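Local structure of metallopeptidase containing co-catalytic metalloactive site (Shewanella denitrificans OS217, 3B2Y) at residues 44-58 with 146-158. The protein is probably a zinc-dependent metallocarboxypeptidase of the M14 peptidase family, inferred to hydrolyse its substrates at a metal centre. Residues are numbered along the deposited sequence; the frame is centred on the assembly and turned at random.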
loop_
_atom_site.group_PDB
_atom_site.type_symbol
_atom_site.label_atom_id
_atom_site.label_comp_id
_atom_site.label_asym_id
_atom_site.label_seq_id
_atom_site.Cartn_x
_atom_site.Cartn_y
_atom_site.Cartn_z
ATOM N N ASN A 44 5.811 8.685 13.528
ATOM C CA ASN A 44 6.630 7.717 14.212
ATOM C C ASN A 44 7.654 7.120 13.243
ATOM O O ASN A 44 7.270 6.435 12.251
ATOM C CB ASN A 44 5.777 6.590 14.753
ATOM C CG ASN A 44 6.580 5.633 15.607
ATOM O OD1 ASN A 44 7.828 5.723 15.688
ATOM N ND2 ASN A 44 5.884 4.749 16.285
ATOM N N THR A 45 8.917 7.459 13.439
ATOM C CA THR A 45 9.943 6.950 12.513
ATOM C C THR A 45 10.320 5.500 12.946
ATOM O O THR A 45 10.910 5.328 14.017
ATOM C CB THR A 45 11.143 7.870 12.478
ATOM O OG1 THR A 45 10.752 9.207 12.046
ATOM C CG2 THR A 45 12.194 7.325 11.556
ATOM N N LEU A 46 10.021 4.531 12.112
ATOM C CA LEU A 46 10.284 3.078 12.365
ATOM C C LEU A 46 11.711 2.699 12.000
ATOM O O LEU A 46 12.223 1.711 12.483
ATOM C CB LEU A 46 9.338 2.153 11.581
ATOM C CG LEU A 46 7.821 2.369 11.740
ATOM C CD1 LEU A 46 6.965 1.277 11.196
ATOM C CD2 LEU A 46 7.539 2.634 13.246
ATOM N N GLY A 47 12.388 3.560 11.255
ATOM C CA GLY A 47 13.755 3.325 10.867
ATOM C C GLY A 47 14.115 4.247 9.733
ATOM O O GLY A 47 13.269 4.944 9.172
ATOM N N SER A 48 15.358 4.136 9.315
ATOM C CA SER A 48 15.887 4.976 8.238
ATOM C C SER A 48 17.009 4.277 7.513
ATOM O O SER A 48 17.761 3.526 8.134
ATOM C CB SER A 48 16.286 6.359 8.786
ATOM O OG SER A 48 17.534 6.489 9.366
ATOM N N VAL A 49 17.110 4.492 6.201
ATOM C CA VAL A 49 18.179 3.954 5.410
ATOM C C VAL A 49 18.574 5.004 4.373
ATOM O O VAL A 49 17.698 5.665 3.807
ATOM C CB VAL A 49 17.731 2.626 4.741
ATOM C CG1 VAL A 49 16.561 2.826 3.914
ATOM C CG2 VAL A 49 18.934 1.985 3.953
ATOM N N ASP A 50 19.879 5.195 4.185
ATOM C CA ASP A 50 20.412 6.135 3.205
ATOM C C ASP A 50 19.834 7.519 3.447
ATOM O O ASP A 50 19.550 8.250 2.509
ATOM C CB ASP A 50 20.151 5.648 1.779
ATOM C CG ASP A 50 21.073 4.533 1.358
ATOM O OD1 ASP A 50 22.067 4.237 2.087
ATOM O OD2 ASP A 50 20.849 3.976 0.258
ATOM N N SER A 51 19.675 7.861 4.729
ATOM C CA SER A 51 19.152 9.159 5.200
ATOM C C SER A 51 17.646 9.374 5.048
ATOM O O SER A 51 17.139 10.445 5.377
ATOM C CB SER A 51 19.926 10.318 4.550
ATOM O OG SER A 51 21.172 10.578 5.233
ATOM N N PHE A 52 16.918 8.382 4.529
ATOM C CA PHE A 52 15.477 8.459 4.344
ATOM C C PHE A 52 14.710 7.718 5.427
ATOM O O PHE A 52 14.912 6.535 5.625
ATOM C CB PHE A 52 15.067 7.839 3.022
ATOM C CG PHE A 52 15.784 8.366 1.829
ATOM C CD1 PHE A 52 15.637 9.677 1.452
ATOM C CD2 PHE A 52 16.600 7.528 1.073
ATOM C CE1 PHE A 52 16.305 10.188 0.341
ATOM C CE2 PHE A 52 17.261 8.029 -0.035
ATOM C CZ PHE A 52 17.126 9.369 -0.384
ATOM N N ALA A 53 13.811 8.414 6.089
ATOM C CA ALA A 53 13.008 7.839 7.154
ATOM C C ALA A 53 11.904 6.967 6.641
ATOM O O ALA A 53 11.280 7.232 5.597
ATOM C CB ALA A 53 12.442 8.938 8.054
ATOM N N ILE A 54 11.649 5.904 7.382
ATOM C CA ILE A 54 10.507 5.032 7.154
ATOM C C ILE A 54 9.530 5.321 8.289
ATOM O O ILE A 54 9.731 4.902 9.438
ATOM C CB ILE A 54 10.881 3.529 7.124
ATOM C CG1 ILE A 54 11.845 3.307 5.930
ATOM C CG2 ILE A 54 9.595 2.701 7.058
ATOM C CD1 ILE A 54 12.688 2.080 6.056
ATOM N N ASN A 55 8.504 6.110 7.966
ATOM C CA ASN A 55 7.607 6.688 8.934
ATOM C C ASN A 55 6.243 6.010 8.921
ATOM O O ASN A 55 5.659 5.717 7.839
ATOM C CB ASN A 55 7.487 8.165 8.623
ATOM C CG ASN A 55 8.765 8.924 8.935
ATOM O OD1 ASN A 55 9.479 8.615 9.897
ATOM N ND2 ASN A 55 9.040 9.919 8.149
ATOM N N LEU A 56 5.717 5.839 10.120
ATOM C CA LEU A 56 4.290 5.511 10.301
ATOM C C LEU A 56 3.604 6.787 10.780
ATOM O O LEU A 56 4.108 7.441 11.717
ATOM C CB LEU A 56 4.140 4.464 11.369
ATOM C CG LEU A 56 2.753 3.964 11.741
ATOM C CD1 LEU A 56 2.079 3.262 10.605
ATOM C CD2 LEU A 56 2.827 3.071 12.980
ATOM N N TYR A 57 2.510 7.173 10.147
ATOM C CA TYR A 57 1.712 8.283 10.625
ATOM C C TYR A 57 0.407 7.800 11.228
ATOM O O TYR A 57 -0.242 7.010 10.675
ATOM C CB TYR A 57 1.423 9.283 9.524
ATOM C CG TYR A 57 2.655 9.815 8.931
ATOM C CD1 TYR A 57 3.268 9.165 7.915
ATOM C CD2 TYR A 57 3.249 10.946 9.437
ATOM C CE1 TYR A 57 4.430 9.630 7.381
ATOM C CE2 TYR A 57 4.395 11.417 8.934
ATOM C CZ TYR A 57 4.991 10.768 7.907
ATOM O OH TYR A 57 6.135 11.263 7.421
ATOM N N GLN A 58 0.061 8.318 12.376
ATOM C CA GLN A 58 -1.187 7.914 13.055
ATOM C C GLN A 58 -1.864 9.105 13.689
ATOM O O GLN A 58 -1.264 10.150 13.842
ATOM C CB GLN A 58 -0.888 6.904 14.150
ATOM C CG GLN A 58 -0.144 5.676 13.765
ATOM C CD GLN A 58 -0.063 4.718 14.910
ATOM O OE1 GLN A 58 0.561 5.004 15.940
ATOM N NE2 GLN A 58 -0.733 3.587 14.774
ATOM N N LEU A 146 16.281 -5.516 5.030
ATOM C CA LEU A 146 16.567 -4.587 6.083
ATOM C C LEU A 146 15.280 -3.843 6.549
ATOM O O LEU A 146 14.982 -3.766 7.766
ATOM C CB LEU A 146 17.626 -3.592 5.551
ATOM C CG LEU A 146 18.118 -2.562 6.502
ATOM C CD1 LEU A 146 18.601 -3.316 7.738
ATOM C CD2 LEU A 146 19.244 -1.769 5.748
ATOM N N GLU A 147 14.508 -3.316 5.592
ATOM C CA GLU A 147 13.239 -2.626 5.884
ATOM C C GLU A 147 12.248 -3.543 6.600
ATOM O O GLU A 147 11.636 -3.116 7.569
ATOM C CB GLU A 147 12.593 -2.020 4.636
ATOM C CG GLU A 147 13.505 -1.037 3.837
ATOM C CD GLU A 147 14.571 -1.724 2.973
ATOM O OE1 GLU A 147 14.500 -2.963 2.877
ATOM O OE2 GLU A 147 15.498 -1.035 2.422
ATOM N N GLY A 148 12.104 -4.778 6.136
ATOM C CA GLY A 148 11.291 -5.770 6.831
ATOM C C GLY A 148 11.682 -5.998 8.278
ATOM O O GLY A 148 10.850 -6.145 9.158
ATOM N N LYS A 149 12.970 -6.127 8.529
ATOM C CA LYS A 149 13.424 -6.268 9.881
ATOM C C LYS A 149 13.033 -5.064 10.753
ATOM O O LYS A 149 12.702 -5.235 11.942
ATOM C CB LYS A 149 14.930 -6.477 9.909
ATOM C CG LYS A 149 15.317 -7.807 9.311
ATOM C CD LYS A 149 16.859 -7.931 9.199
ATOM C CE LYS A 149 17.225 -9.382 8.760
ATOM N NZ LYS A 149 17.011 -9.537 7.349
ATOM N N LEU A 150 13.116 -3.858 10.192
ATOM C CA LEU A 150 12.797 -2.643 10.956
ATOM C C LEU A 150 11.303 -2.592 11.247
ATOM O O LEU A 150 10.886 -2.208 12.316
ATOM C CB LEU A 150 13.197 -1.379 10.185
ATOM C CG LEU A 150 14.697 -1.202 9.865
ATOM C CD1 LEU A 150 14.926 -0.014 8.850
ATOM C CD2 LEU A 150 15.556 -1.055 11.241
ATOM N N LEU A 151 10.481 -3.001 10.291
ATOM C CA LEU A 151 9.051 -3.179 10.541
ATOM C C LEU A 151 8.711 -4.217 11.598
ATOM O O LEU A 151 7.875 -3.989 12.463
ATOM C CB LEU A 151 8.318 -3.536 9.233
ATOM C CG LEU A 151 8.241 -2.462 8.151
ATOM C CD1 LEU A 151 7.386 -2.994 7.083
ATOM C CD2 LEU A 151 7.679 -1.142 8.610
ATOM N N LEU A 152 9.427 -5.326 11.581
ATOM C CA LEU A 152 9.233 -6.393 12.552
ATOM C C LEU A 152 9.631 -5.974 13.984
ATOM O O LEU A 152 9.083 -6.508 14.972
ATOM C CB LEU A 152 9.927 -7.668 12.054
ATOM C CG LEU A 152 9.239 -8.483 10.949
ATOM C CD1 LEU A 152 10.116 -9.650 10.504
ATOM C CD2 LEU A 152 7.829 -9.019 11.425
ATOM N N GLU A 153 10.549 -5.013 14.128
ATOM C CA GLU A 153 10.913 -4.393 15.428
ATOM C C GLU A 153 9.724 -3.631 16.028
ATOM O O GLU A 153 9.721 -3.371 17.210
ATOM C CB GLU A 153 12.121 -3.436 15.290
ATOM C CG GLU A 153 13.481 -4.125 15.049
ATOM C CD GLU A 153 14.721 -3.174 15.186
ATOM O OE1 GLU A 153 14.597 -1.948 14.906
ATOM O OE2 GLU A 153 15.823 -3.653 15.601
ATOM N N HIS A 154 8.727 -3.312 15.194
ATOM C CA HIS A 154 7.521 -2.565 15.568
ATOM C C HIS A 154 6.307 -3.406 15.257
ATOM O O HIS A 154 5.208 -2.905 15.017
ATOM C CB HIS A 154 7.504 -1.264 14.787
ATOM C CG HIS A 154 8.647 -0.377 15.136
ATOM N ND1 HIS A 154 9.848 -0.382 14.445
ATOM C CD2 HIS A 154 8.806 0.486 16.159
ATOM C CE1 HIS A 154 10.673 0.477 15.009
ATOM N NE2 HIS A 154 10.057 1.034 16.034
ATOM N N ALA A 155 6.469 -4.715 15.330
ATOM C CA ALA A 155 5.347 -5.597 14.921
ATOM C C ALA A 155 4.065 -5.324 15.736
ATOM O O ALA A 155 2.946 -5.305 15.226
ATOM C CB ALA A 155 5.747 -7.004 15.108
ATOM N N GLN A 156 4.206 -5.219 17.027
ATOM C CA GLN A 156 3.027 -5.070 17.877
ATOM C C GLN A 156 2.265 -3.808 17.519
ATOM O O GLN A 156 1.066 -3.797 17.533
ATOM C CB GLN A 156 3.457 -5.009 19.319
ATOM C CG GLN A 156 2.350 -5.357 20.302
ATOM C CD GLN A 156 2.843 -6.347 21.347
ATOM O OE1 GLN A 156 3.675 -6.011 22.207
ATOM N NE2 GLN A 156 2.358 -7.589 21.256
ATOM N N LEU A 157 3.002 -2.744 17.245
ATOM C CA LEU A 157 2.427 -1.449 16.869
ATOM C C LEU A 157 1.681 -1.631 15.530
ATOM O O LEU A 157 0.546 -1.171 15.372
ATOM C CB LEU A 157 3.520 -0.421 16.781
ATOM C CG LEU A 157 3.116 0.961 16.310
ATOM C CD1 LEU A 157 2.262 1.610 17.373
ATOM C CD2 LEU A 157 4.333 1.742 15.946
ATOM N N LEU A 158 2.263 -2.369 14.586
ATOM C CA LEU A 158 1.651 -2.533 13.278
ATOM C C LEU A 158 0.401 -3.438 13.326
ATOM O O LEU A 158 -0.552 -3.219 12.584
ATOM C CB LEU A 158 2.655 -3.094 12.279
ATOM C CG LEU A 158 3.700 -2.009 11.983
ATOM C CD1 LEU A 158 4.876 -2.661 11.224
ATOM C CD2 LEU A 158 3.121 -0.791 11.238
HETATM O O HOH W 1 -1.349 1.284 16.396
#
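Leu46 is the main bump on the hairpin side, and it drops into the hollow between Leu151, His154, Leu157 and Leu158. Leu46 CD2 sits over the centre of one face of the His154 ring, 3.8 Å from the centroid and 13° off the normal, a CH-pi contact. The other branch, Leu46 CD1, meets Leu151 CD2 at 3.6 Å. The imidazole is held for this by its ND1, which gives a nearly straight hydrogen bond (165°) to Leu150 O, lying in the ring plane at the edge. Were His154 an alanine, the face under Leu46 CD2 would be lost, which is likely to leave a gap there and Leu150 O without its imidazole donor. A classic beta bulge, Leu46 and Gly47 both facing Ile54, shapes the hairpin; at Gly47 the missing side chain makes the hollow for Leu150 CD1, 4.1 Å from Gly47 CA, where a beta carbon would clash. The two-stranded hairpin packs on helices 146-152 and 155-161 of the M14 peptidase fold, and Leu106 of strand 102-106 touches both Leu46 and Leu151. Ile54 CD1 rests over the groove between Leu150 CD1 and Glu147 CG, crossing both side chains at about a right angle; the carboxylate turns off to Ser145 and Asn121. With CG anti to the backbone N (chi1 176°), Leu157 reaches out to Leu56, tip to tip, CD2 to CD2 at 3.6 Å. Water links Leu157 O to Gln58 NE2, also hydrogen-bonded to Ser104.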